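PDB 2FUJ: conserved hypothetical protein from Xanthomonas campestris pv. campestris, which probably hydrolyses fatty acyl-CoA thioesters as a tetrameric hotdog-fold acyl-CoA thioesterase. Local coordinates for residues E39-W44 and V80-E85; T64-K69 and I94-L99; N76-E81 and V106-G111. One frame throughout, in Å; residues are numbered along the deposited sequence.

Contact 1: E39-W44 and V80-E85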
loop_
_atom_site.group_PDB
_atom_site.type_symbol
_atom_site.label_atom_id
_atom_site.label_comp_id
_atom_site.label_asym_id
_atom_site.label_seq_id
_atom_site.Cartn_x
_atom_site.Cartn_y
_atom_site.Cartn_z
ATOM N N GLU A 39 -10.816 -7.536 -2.064
ATOM C CA GLU A 39 -11.936 -6.611 -2.229
ATOM C C GLU A 39 -13.152 -7.333 -2.802
ATOM O O GLU A 39 -14.272 -7.145 -2.336
ATOM C CB GLU A 39 -11.544 -5.452 -3.150
ATOM C CG GLU A 39 -12.536 -4.280 -3.155
ATOM C CD GLU A 39 -12.714 -3.641 -1.784
ATOM O OE1 GLU A 39 -11.795 -3.751 -0.944
ATOM O OE2 GLU A 39 -13.774 -3.014 -1.548
ATOM N N ALA A 40 -12.927 -8.165 -3.812
ATOM C CA ALA A 40 -14.024 -8.909 -4.425
ATOM C C ALA A 40 -14.717 -9.801 -3.397
ATOM O O ALA A 40 -15.939 -9.859 -3.351
ATOM C CB ALA A 40 -13.507 -9.753 -5.597
ATOM N N ARG A 41 -13.941 -10.485 -2.560
ATOM C CA ARG A 41 -14.545 -11.356 -1.552
ATOM C C ARG A 41 -15.429 -10.616 -0.547
ATOM O O ARG A 41 -16.531 -11.075 -0.220
ATOM C CB ARG A 41 -13.473 -12.131 -0.784
ATOM C CG ARG A 41 -12.705 -13.137 -1.609
ATOM C CD ARG A 41 -12.070 -14.193 -0.713
ATOM N NE ARG A 41 -11.223 -13.594 0.312
ATOM C CZ ARG A 41 -9.998 -13.124 0.093
ATOM N NH1 ARG A 41 -9.463 -13.186 -1.120
ATOM N NH2 ARG A 41 -9.309 -12.588 1.090
ATOM N N VAL A 42 -14.953 -9.480 -0.046
ATOM C CA VAL A 42 -15.727 -8.716 0.932
ATOM C C VAL A 42 -16.876 -7.915 0.311
ATOM O O VAL A 42 -17.920 -7.715 0.943
ATOM C CB VAL A 42 -14.801 -7.777 1.764
ATOM C CG1 VAL A 42 -13.690 -8.595 2.409
ATOM C CG2 VAL A 42 -14.211 -6.690 0.886
ATOM N N ARG A 43 -16.695 -7.448 -0.919
ATOM C CA ARG A 43 -17.756 -6.705 -1.595
ATOM C C ARG A 43 -18.867 -7.710 -1.873
ATOM O O ARG A 43 -20.044 -7.351 -1.953
ATOM C CB ARG A 43 -17.242 -6.107 -2.907
ATOM C CG ARG A 43 -16.351 -4.880 -2.734
ATOM C CD ARG A 43 -17.166 -3.614 -2.525
ATOM N NE ARG A 43 -16.329 -2.441 -2.263
ATOM C CZ ARG A 43 -16.772 -1.187 -2.272
ATOM N NH1 ARG A 43 -18.048 -0.943 -2.536
ATOM N NH2 ARG A 43 -15.943 -0.178 -2.014
ATOM N N TRP A 44 -18.469 -8.974 -1.998
ATOM C CA TRP A 44 -19.386 -10.080 -2.259
ATOM C C TRP A 44 -20.220 -10.390 -1.029
ATOM O O TRP A 44 -21.443 -10.505 -1.114
ATOM C CB TRP A 44 -18.601 -11.328 -2.676
ATOM C CG TRP A 44 -19.416 -12.594 -2.687
ATOM C CD1 TRP A 44 -20.607 -12.800 -3.330
ATOM C CD2 TRP A 44 -19.103 -13.827 -2.021
ATOM N NE1 TRP A 44 -21.053 -14.082 -3.104
ATOM C CE2 TRP A 44 -20.152 -14.733 -2.304
ATOM C CE3 TRP A 44 -18.039 -14.252 -1.208
ATOM C CZ2 TRP A 44 -20.170 -16.043 -1.802
ATOM C CZ3 TRP A 44 -18.056 -15.552 -0.706
ATOM C CH2 TRP A 44 -19.120 -16.433 -1.008
ATOM N N VAL A 80 -13.416 -8.928 -11.406
ATOM C CA VAL A 80 -12.962 -10.095 -10.669
ATOM C C VAL A 80 -14.071 -11.109 -10.520
ATOM O O VAL A 80 -15.065 -10.883 -9.842
ATOM C CB VAL A 80 -12.425 -9.715 -9.285
ATOM C CG1 VAL A 80 -11.838 -10.943 -8.602
ATOM C CG2 VAL A 80 -11.370 -8.656 -9.430
ATOM N N GLU A 81 -13.865 -12.235 -11.181
ATOM C CA GLU A 81 -14.800 -13.336 -11.190
ATOM C C GLU A 81 -14.379 -14.365 -10.152
ATOM O O GLU A 81 -13.261 -14.868 -10.187
ATOM C CB GLU A 81 -14.801 -13.945 -12.588
ATOM C CG GLU A 81 -15.710 -15.122 -12.788
ATOM C CD GLU A 81 -15.722 -15.555 -14.238
ATOM O OE1 GLU A 81 -16.349 -14.857 -15.067
ATOM O OE2 GLU A 81 -15.084 -16.579 -14.553
ATOM N N LEU A 82 -15.285 -14.665 -9.229
ATOM C CA LEU A 82 -15.022 -15.639 -8.179
ATOM C C LEU A 82 -15.974 -16.827 -8.317
ATOM O O LEU A 82 -17.155 -16.655 -8.590
ATOM C CB LEU A 82 -15.225 -15.000 -6.807
ATOM C CG LEU A 82 -14.362 -13.788 -6.474
ATOM C CD1 LEU A 82 -14.699 -13.299 -5.076
ATOM C CD2 LEU A 82 -12.888 -14.163 -6.569
ATOM N N PHE A 83 -15.453 -18.034 -8.133
ATOM C CA PHE A 83 -16.295 -19.226 -8.217
ATOM C C PHE A 83 -15.799 -20.294 -7.249
ATOM O O PHE A 83 -14.684 -20.207 -6.736
ATOM C CB PHE A 83 -16.317 -19.783 -9.645
ATOM C CG PHE A 83 -14.955 -20.016 -10.229
ATOM C CD1 PHE A 83 -14.182 -18.954 -10.678
ATOM C CD2 PHE A 83 -14.434 -21.299 -10.309
ATOM C CE1 PHE A 83 -12.900 -19.170 -11.199
ATOM C CE2 PHE A 83 -13.158 -21.521 -10.828
ATOM C CZ PHE A 83 -12.392 -20.450 -11.272
ATOM N N VAL A 84 -16.633 -21.294 -6.991
ATOM C CA VAL A 84 -16.259 -22.368 -6.077
ATOM C C VAL A 84 -15.482 -23.449 -6.821
ATOM O O VAL A 84 -16.022 -24.135 -7.691
ATOM C CB VAL A 84 -17.503 -23.008 -5.418
ATOM C CG1 VAL A 84 -17.078 -24.137 -4.475
ATOM C CG2 VAL A 84 -18.282 -21.954 -4.658
ATOM N N GLU A 85 -14.206 -23.584 -6.483
ATOM C CA GLU A 85 -13.364 -24.586 -7.105
ATOM C C GLU A 85 -13.453 -25.873 -6.301
ATOM O O GLU A 85 -13.533 -26.964 -6.864
ATOM C CB GLU A 85 -11.911 -24.122 -7.146
ATOM C CG GLU A 85 -10.984 -25.091 -7.865
ATOM C CD GLU A 85 -9.527 -24.700 -7.752
ATOM O OE1 GLU A 85 -9.173 -23.559 -8.141
ATOM O OE2 GLU A 85 -8.729 -25.538 -7.263
#

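Contact 2: T64-K69 and I94-L99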
loop_
_atom_site.group_PDB
_atom_site.type_symbol
_atom_site.label_atom_id
_atom_site.label_comp_id
_atom_site.label_asym_id
_atom_site.label_seq_id
_atom_site.Cartn_x
_atom_site.Cartn_y
_atom_site.Cartn_z
ATOM N N THR A 64 -3.075 -18.211 -0.706
ATOM C CA THR A 64 -3.385 -17.447 -1.909
ATOM C C THR A 64 -2.461 -17.990 -2.991
ATOM O O THR A 64 -1.238 -17.984 -2.840
ATOM C CB THR A 64 -3.151 -15.923 -1.748
ATOM O OG1 THR A 64 -1.835 -15.673 -1.239
ATOM C CG2 THR A 64 -4.196 -15.326 -0.823
ATOM N N ASN A 65 -3.059 -18.485 -4.067
ATOM C CA ASN A 65 -2.317 -19.059 -5.178
ATOM C C ASN A 65 -2.721 -18.271 -6.409
ATOM O O ASN A 65 -3.755 -18.532 -7.016
ATOM C CB ASN A 65 -2.683 -20.535 -5.318
ATOM C CG ASN A 65 -2.507 -21.299 -4.016
ATOM O OD1 ASN A 65 -3.474 -21.792 -3.439
ATOM N ND2 ASN A 65 -1.275 -21.388 -3.543
ATOM N N VAL A 66 -1.881 -17.304 -6.760
ATOM C CA VAL A 66 -2.145 -16.397 -7.869
ATOM C C VAL A 66 -1.182 -16.537 -9.039
ATOM O O VAL A 66 0.036 -16.426 -8.873
ATOM C CB VAL A 66 -2.112 -14.940 -7.337
ATOM C CG1 VAL A 66 -2.502 -13.946 -8.422
ATOM C CG2 VAL A 66 -3.036 -14.820 -6.140
ATOM N N ASN A 67 -1.736 -16.780 -10.226
ATOM C CA ASN A 67 -0.939 -16.898 -11.445
ATOM C C ASN A 67 -1.058 -15.592 -12.219
ATOM O O ASN A 67 -2.160 -15.086 -12.426
ATOM C CB ASN A 67 -1.447 -18.030 -12.342
ATOM C CG ASN A 67 -1.504 -19.364 -11.626
ATOM O OD1 ASN A 67 -0.534 -19.796 -11.014
ATOM N ND2 ASN A 67 -2.647 -20.024 -11.706
ATOM N N TYR A 68 0.079 -15.063 -12.654
ATOM C CA TYR A 68 0.119 -13.813 -13.404
ATOM C C TYR A 68 0.269 -14.141 -14.883
ATOM O O TYR A 68 1.325 -14.577 -15.326
ATOM C CB TYR A 68 1.285 -12.978 -12.881
ATOM C CG TYR A 68 1.192 -12.774 -11.382
ATOM C CD1 TYR A 68 0.343 -11.811 -10.839
ATOM C CD2 TYR A 68 1.897 -13.594 -10.503
ATOM C CE1 TYR A 68 0.194 -11.670 -9.470
ATOM C CE2 TYR A 68 1.752 -13.462 -9.126
ATOM C CZ TYR A 68 0.899 -12.499 -8.614
ATOM O OH TYR A 68 0.750 -12.360 -7.252
ATOM N N LYS A 69 -0.810 -13.929 -15.634
ATOM C CA LYS A 69 -0.856 -14.240 -17.060
ATOM C C LYS A 69 -0.343 -13.186 -18.023
ATOM O O LYS A 69 0.361 -13.502 -18.988
ATOM C CB LYS A 69 -2.283 -14.607 -17.452
ATOM C CG LYS A 69 -2.535 -16.082 -17.501
ATOM C CD LYS A 69 -2.318 -16.717 -16.155
ATOM C CE LYS A 69 -2.665 -18.183 -16.210
ATOM N NZ LYS A 69 -1.747 -18.973 -17.089
ATOM N N ILE A 94 -11.807 -20.849 -3.315
ATOM C CA ILE A 94 -12.402 -19.933 -4.261
ATOM C C ILE A 94 -11.478 -19.664 -5.440
ATOM O O ILE A 94 -10.423 -19.050 -5.289
ATOM C CB ILE A 94 -12.752 -18.604 -3.561
ATOM C CG1 ILE A 94 -13.752 -18.871 -2.438
ATOM C CG2 ILE A 94 -13.316 -17.605 -4.569
ATOM C CD1 ILE A 94 -13.143 -19.412 -1.150
ATOM N N GLY A 95 -11.892 -20.133 -6.615
ATOM C CA GLY A 95 -11.117 -19.916 -7.819
ATOM C C GLY A 95 -11.430 -18.525 -8.337
ATOM O O GLY A 95 -12.485 -17.969 -8.019
ATOM N N HIS A 96 -10.531 -17.956 -9.132
ATOM C CA HIS A 96 -10.760 -16.616 -9.650
ATOM C C HIS A 96 -10.211 -16.410 -11.047
ATOM O O HIS A 96 -9.363 -17.152 -11.519
ATOM C CB HIS A 96 -10.104 -15.569 -8.738
ATOM C CG HIS A 96 -8.603 -15.567 -8.796
ATOM N ND1 HIS A 96 -7.819 -16.283 -7.917
ATOM C CD2 HIS A 96 -7.745 -14.947 -9.640
ATOM C CE1 HIS A 96 -6.546 -16.106 -8.217
ATOM N NE2 HIS A 96 -6.473 -15.300 -9.259
ATOM N N ARG A 97 -10.713 -15.364 -11.691
ATOM C CA ARG A 97 -10.262 -14.958 -13.006
ATOM C C ARG A 97 -10.359 -13.441 -12.966
ATOM O O ARG A 97 -11.438 -12.901 -12.752
ATOM C CB ARG A 97 -11.177 -15.491 -14.112
ATOM C CG ARG A 97 -11.176 -16.997 -14.264
ATOM C CD ARG A 97 -11.646 -17.383 -15.670
ATOM N NE ARG A 97 -12.879 -16.685 -16.012
ATOM C CZ ARG A 97 -13.272 -16.391 -17.251
ATOM N NH1 ARG A 97 -12.533 -16.733 -18.297
ATOM N NH2 ARG A 97 -14.408 -15.740 -17.438
ATOM N N ILE A 98 -9.231 -12.765 -13.124
ATOM C CA ILE A 98 -9.228 -11.309 -13.132
ATOM C C ILE A 98 -9.181 -10.911 -14.606
ATOM O O ILE A 98 -8.194 -11.143 -15.297
ATOM C CB ILE A 98 -8.020 -10.755 -12.357
ATOM C CG1 ILE A 98 -8.154 -11.138 -10.876
ATOM C CG2 ILE A 98 -7.942 -9.239 -12.518
ATOM C CD1 ILE A 98 -6.885 -10.958 -10.047
ATOM N N LEU A 99 -10.279 -10.332 -15.084
ATOM C CA LEU A 99 -10.390 -9.948 -16.488
ATOM C C LEU A 99 -10.434 -8.446 -16.699
ATOM O O LEU A 99 -10.663 -7.681 -15.772
ATOM C CB LEU A 99 -11.665 -10.554 -17.084
ATOM C CG LEU A 99 -11.961 -11.998 -16.677
ATOM C CD1 LEU A 99 -13.442 -12.289 -16.856
ATOM C CD2 LEU A 99 -11.092 -12.949 -17.481
#

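Contact 3: N76-E81 and V106-G111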
loop_
_atom_site.group_PDB
_atom_site.type_symbol
_atom_site.label_atom_id
_atom_site.label_comp_id
_atom_site.label_asym_id
_atom_site.label_seq_id
_atom_site.Cartn_x
_atom_site.Cartn_y
_atom_site.Cartn_z
ATOM N N ASN A 76 -6.723 0.724 -16.984
ATOM C CA ASN A 76 -7.660 -0.349 -17.301
ATOM C C ASN A 76 -8.243 -1.015 -16.055
ATOM O O ASN A 76 -7.548 -1.735 -15.340
ATOM C CB ASN A 76 -6.978 -1.384 -18.198
ATOM C CG ASN A 76 -6.462 -0.770 -19.482
ATOM O OD1 ASN A 76 -7.192 -0.062 -20.178
ATOM N ND2 ASN A 76 -5.202 -1.026 -19.799
ATOM N N ASP A 77 -9.523 -0.755 -15.800
ATOM C CA ASP A 77 -10.219 -1.330 -14.654
ATOM C C ASP A 77 -10.511 -2.800 -14.942
ATOM O O ASP A 77 -10.594 -3.203 -16.100
ATOM C CB ASP A 77 -11.509 -0.559 -14.373
ATOM C CG ASP A 77 -11.250 0.904 -14.072
ATOM O OD1 ASP A 77 -10.276 1.191 -13.339
ATOM O OD2 ASP A 77 -12.019 1.763 -14.559
ATOM N N ILE A 78 -10.683 -3.584 -13.884
ATOM C CA ILE A 78 -10.872 -5.023 -14.018
ATOM C C ILE A 78 -12.202 -5.570 -13.535
ATOM O O ILE A 78 -12.999 -4.872 -12.929
ATOM C CB ILE A 78 -9.776 -5.751 -13.232
ATOM C CG1 ILE A 78 -9.864 -5.322 -11.760
ATOM C CG2 ILE A 78 -8.418 -5.412 -13.811
ATOM C CD1 ILE A 78 -9.234 -3.985 -11.356
ATOM N N LEU A 79 -12.414 -6.849 -13.819
ATOM C CA LEU A 79 -13.605 -7.554 -13.396
ATOM C C LEU A 79 -13.111 -8.803 -12.692
ATOM O O LEU A 79 -12.443 -9.644 -13.302
ATOM C CB LEU A 79 -14.456 -7.951 -14.600
ATOM C CG LEU A 79 -15.689 -8.758 -14.215
ATOM C CD1 LEU A 79 -16.628 -7.886 -13.393
ATOM C CD2 LEU A 79 -16.372 -9.252 -15.462
ATOM N N VAL A 80 -13.416 -8.928 -11.406
ATOM C CA VAL A 80 -12.962 -10.095 -10.669
ATOM C C VAL A 80 -14.071 -11.109 -10.520
ATOM O O VAL A 80 -15.065 -10.883 -9.842
ATOM C CB VAL A 80 -12.425 -9.715 -9.285
ATOM C CG1 VAL A 80 -11.838 -10.943 -8.602
ATOM C CG2 VAL A 80 -11.370 -8.656 -9.430
ATOM N N GLU A 81 -13.865 -12.235 -11.181
ATOM C CA GLU A 81 -14.800 -13.336 -11.190
ATOM C C GLU A 81 -14.379 -14.365 -10.152
ATOM O O GLU A 81 -13.261 -14.868 -10.187
ATOM C CB GLU A 81 -14.801 -13.945 -12.588
ATOM C CG GLU A 81 -15.710 -15.122 -12.788
ATOM C CD GLU A 81 -15.722 -15.555 -14.238
ATOM O OE1 GLU A 81 -16.349 -14.857 -15.067
ATOM O OE2 GLU A 81 -15.084 -16.579 -14.553
ATOM N N VAL A 106 -9.632 -10.782 -22.161
ATOM C CA VAL A 106 -8.273 -10.509 -21.692
ATOM C C VAL A 106 -8.162 -11.003 -20.252
ATOM O O VAL A 106 -8.811 -10.475 -19.352
ATOM C CB VAL A 106 -7.946 -9.002 -21.742
ATOM C CG1 VAL A 106 -6.658 -8.734 -21.002
ATOM C CG2 VAL A 106 -7.834 -8.536 -23.186
ATOM N N LEU A 107 -7.345 -12.032 -20.052
ATOM C CA LEU A 107 -7.157 -12.628 -18.738
ATOM C C LEU A 107 -5.840 -12.196 -18.105
ATOM O O LEU A 107 -4.768 -12.536 -18.592
ATOM C CB LEU A 107 -7.195 -14.158 -18.861
ATOM C CG LEU A 107 -6.914 -15.009 -17.618
ATOM C CD1 LEU A 107 -8.018 -14.822 -16.593
ATOM C CD2 LEU A 107 -6.817 -16.477 -18.024
ATOM N N TYR A 108 -5.931 -11.453 -17.007
ATOM C CA TYR A 108 -4.740 -10.985 -16.322
ATOM C C TYR A 108 -4.236 -12.004 -15.322
ATOM O O TYR A 108 -3.039 -12.095 -15.076
ATOM C CB TYR A 108 -5.024 -9.676 -15.588
ATOM C CG TYR A 108 -5.304 -8.512 -16.505
ATOM C CD1 TYR A 108 -6.552 -7.894 -16.514
ATOM C CD2 TYR A 108 -4.316 -8.014 -17.344
ATOM C CE1 TYR A 108 -6.806 -6.802 -17.331
ATOM C CE2 TYR A 108 -4.561 -6.924 -18.171
ATOM C CZ TYR A 108 -5.807 -6.323 -18.156
ATOM O OH TYR A 108 -6.053 -5.229 -18.954
ATOM N N SER A 109 -5.150 -12.774 -14.747
ATOM C CA SER A 109 -4.756 -13.753 -13.746
ATOM C C SER A 109 -5.843 -14.732 -13.348
ATOM O O SER A 109 -7.038 -14.434 -13.420
ATOM C CB SER A 109 -4.262 -13.018 -12.490
ATOM O OG SER A 109 -4.406 -13.795 -11.306
ATOM N N ASP A 110 -5.408 -15.922 -12.951
ATOM C CA ASP A 110 -6.311 -16.945 -12.450
ATOM C C ASP A 110 -5.607 -17.607 -11.277
ATOM O O ASP A 110 -4.506 -17.206 -10.908
ATOM C CB ASP A 110 -6.704 -17.985 -13.520
ATOM C CG ASP A 110 -5.515 -18.609 -14.231
ATOM O OD1 ASP A 110 -4.421 -18.736 -13.640
ATOM O OD2 ASP A 110 -5.695 -19.006 -15.404
ATOM N N GLY A 111 -6.246 -18.609 -10.692
ATOM C CA GLY A 111 -5.685 -19.283 -9.539
ATOM C C GLY A 111 -6.794 -19.389 -8.509
ATOM O O GLY A 111 -7.969 -19.417 -8.869
HETATM O O HOH W 1 -3.881 -3.427 -18.813
#

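Contact 1: E39-W44 and V80-E85
At chi1 -175° V80 swings CG1 opposite its amide nitrogen, while L82 keeps CG beside its own backbone N and reaches out with CD1 anti to CA; together the two torsions lay a methyl from each residue against the single CB of A40. The V80 methyl is the nearer, its CG1 lying 3.6 Å from A40 CB. L82 CD1 arrives beside it at 3.8 Å from A40 CB and also comes to 3.9 Å from the backbone N of the following residue, R41. The aliphatic part of R41 crosses L82 at about a right angle, with R41 CG 4.0 Å from L82 CD1. The R41 chain bends at chi3, and its side chain also touches V113 of strand 107-116. With only a methyl at A40 the helix backbone can come close, and the CA atoms of A40 and V80 are 6.4 Å apart. The local axes of helix 39-44 and strand 80-84 cross at -70°. This is the central feature of the hotdog fold: the long helix 30-47 is the sausage, wrapped by the antiparallel sheet, and L82 carries the packing on to I94 and H96 of the adjoining strand 91-100. E39 and R43 take no part in that apolar face. R43 NE forms with E39 OE2 an almost straight, hydrogen-bonded salt bridge of 2.7 Å (N-H...O 172°), in the guanidinium plane and to the carboxylate's anti lone pair. Both residues continue into the second subunit, where R43 NH2 pairs with D77 and E39 OE2 also receives W74 NE1.

Contact 2: T64-K69 and I94-L99
N65 and V66 lie across from G95 and H96 with the CA atoms of V66 and H96 8.8 Å apart, because strand 107-116 runs between the two segments and pairs antiparallel with both, which leaves them parallel to each other. No backbone hydrogen bond can span such a gap, and one side chain does most of the bridging. H96 stands with CG between its backbone N and carbonyl carbon (chi1 71°), and from there the imidazole reaches over the intervening strand. Its leading atom is CE1, which comes to 3.9 Å of N65 O; that carbonyl oxygen sits at the ring edge, near the ring plane. V66 adds CG2, 4.3 Å from H96 CE1, approaching the ring obliquely. The touch is therefore light, van der Waals in kind, and the firmer hold on the imidazole is polar: H96 NE2 is hydrogen-bonded to S109 OG on the middle strand, and that hydroxyl has a second, weak bond to N67 O. S109 thus ties the buried ring to the far strand and limits its rotation. Within segment 64-69, the Y68 ring turns one face to V66 C, which lies 4.2 Å above its plane and offset toward the rim. At its other end Y68 OH bonds T64 OG1 of the third subunit, and segment 64-67 pairs antiparallel with a strand of that subunit, so the sheet continues through the interface. On the inner side, L37 of helix 30-47 packs against V66, H96 and I98 alike, while I98 also touches I78 of the neighbouring strand 78-87.

Contact 3: N76-E81 and V106-G111
N76 and Y108 are joined through a water molecule, although strand 91-100 lies between strand 78-87, which N76 precedes, and the strand of Y108. The water accepts from N76 ND2 at 2.9 Å and donates to Y108 OH at 2.8 Å. Direct contact between the two residues is slight, N76 CB lying 4.0 Å from Y108 OH. Each polar end has a further partner: Y108 OH is hydrogen-bonded to D100 and N76 OD1 to K102, so the phenol tip and the amide are both fixed near the end of the middle strand. The apolar half of the contact is I78 on the tyrosine ring. I78 CG2 sits anti to the carbonyl carbon and comes obliquely to the ring, 4.1 Å from both CD1 and CE1 of Y108, while CG1 and CD1 lead away from it. The two side chains cross at about a right angle. V106, two residues earlier in the same segment, covers one face of the ring, with CG1 3.8 Å above the plane and toward the rim. The helical backbone angles of Y108 (phi -87°, psi -31°) mark the place where it and S109 both face I98 of the middle strand, the signature of a classic beta bulge, here in the antiparallel sheet of a hotdog fold.

How the contacts relate
All three contacts are buried and belong to one hotdog domain, but contact 1 joins helix to sheet, whereas the other two lie within the sheet. Contact 1 is nearest the centre of the chain and packs almost wholly through aliphatic groups. Contacts 2 and 3 each reach across an intervening strand and add polar links, a serine hydroxyl in one and a water in the other. The strand skipped in contact 2, 107-116, is a partner in contact 3, and the reverse holds for 91-100. Contacts 1 and 3 share V80 and E81; E81 OE2 forms a salt bridge of 2.6 Å with R97 NE of contact 2. At the subunit borders, contacts 1 and 3 face the second subunit, contact 2 the third.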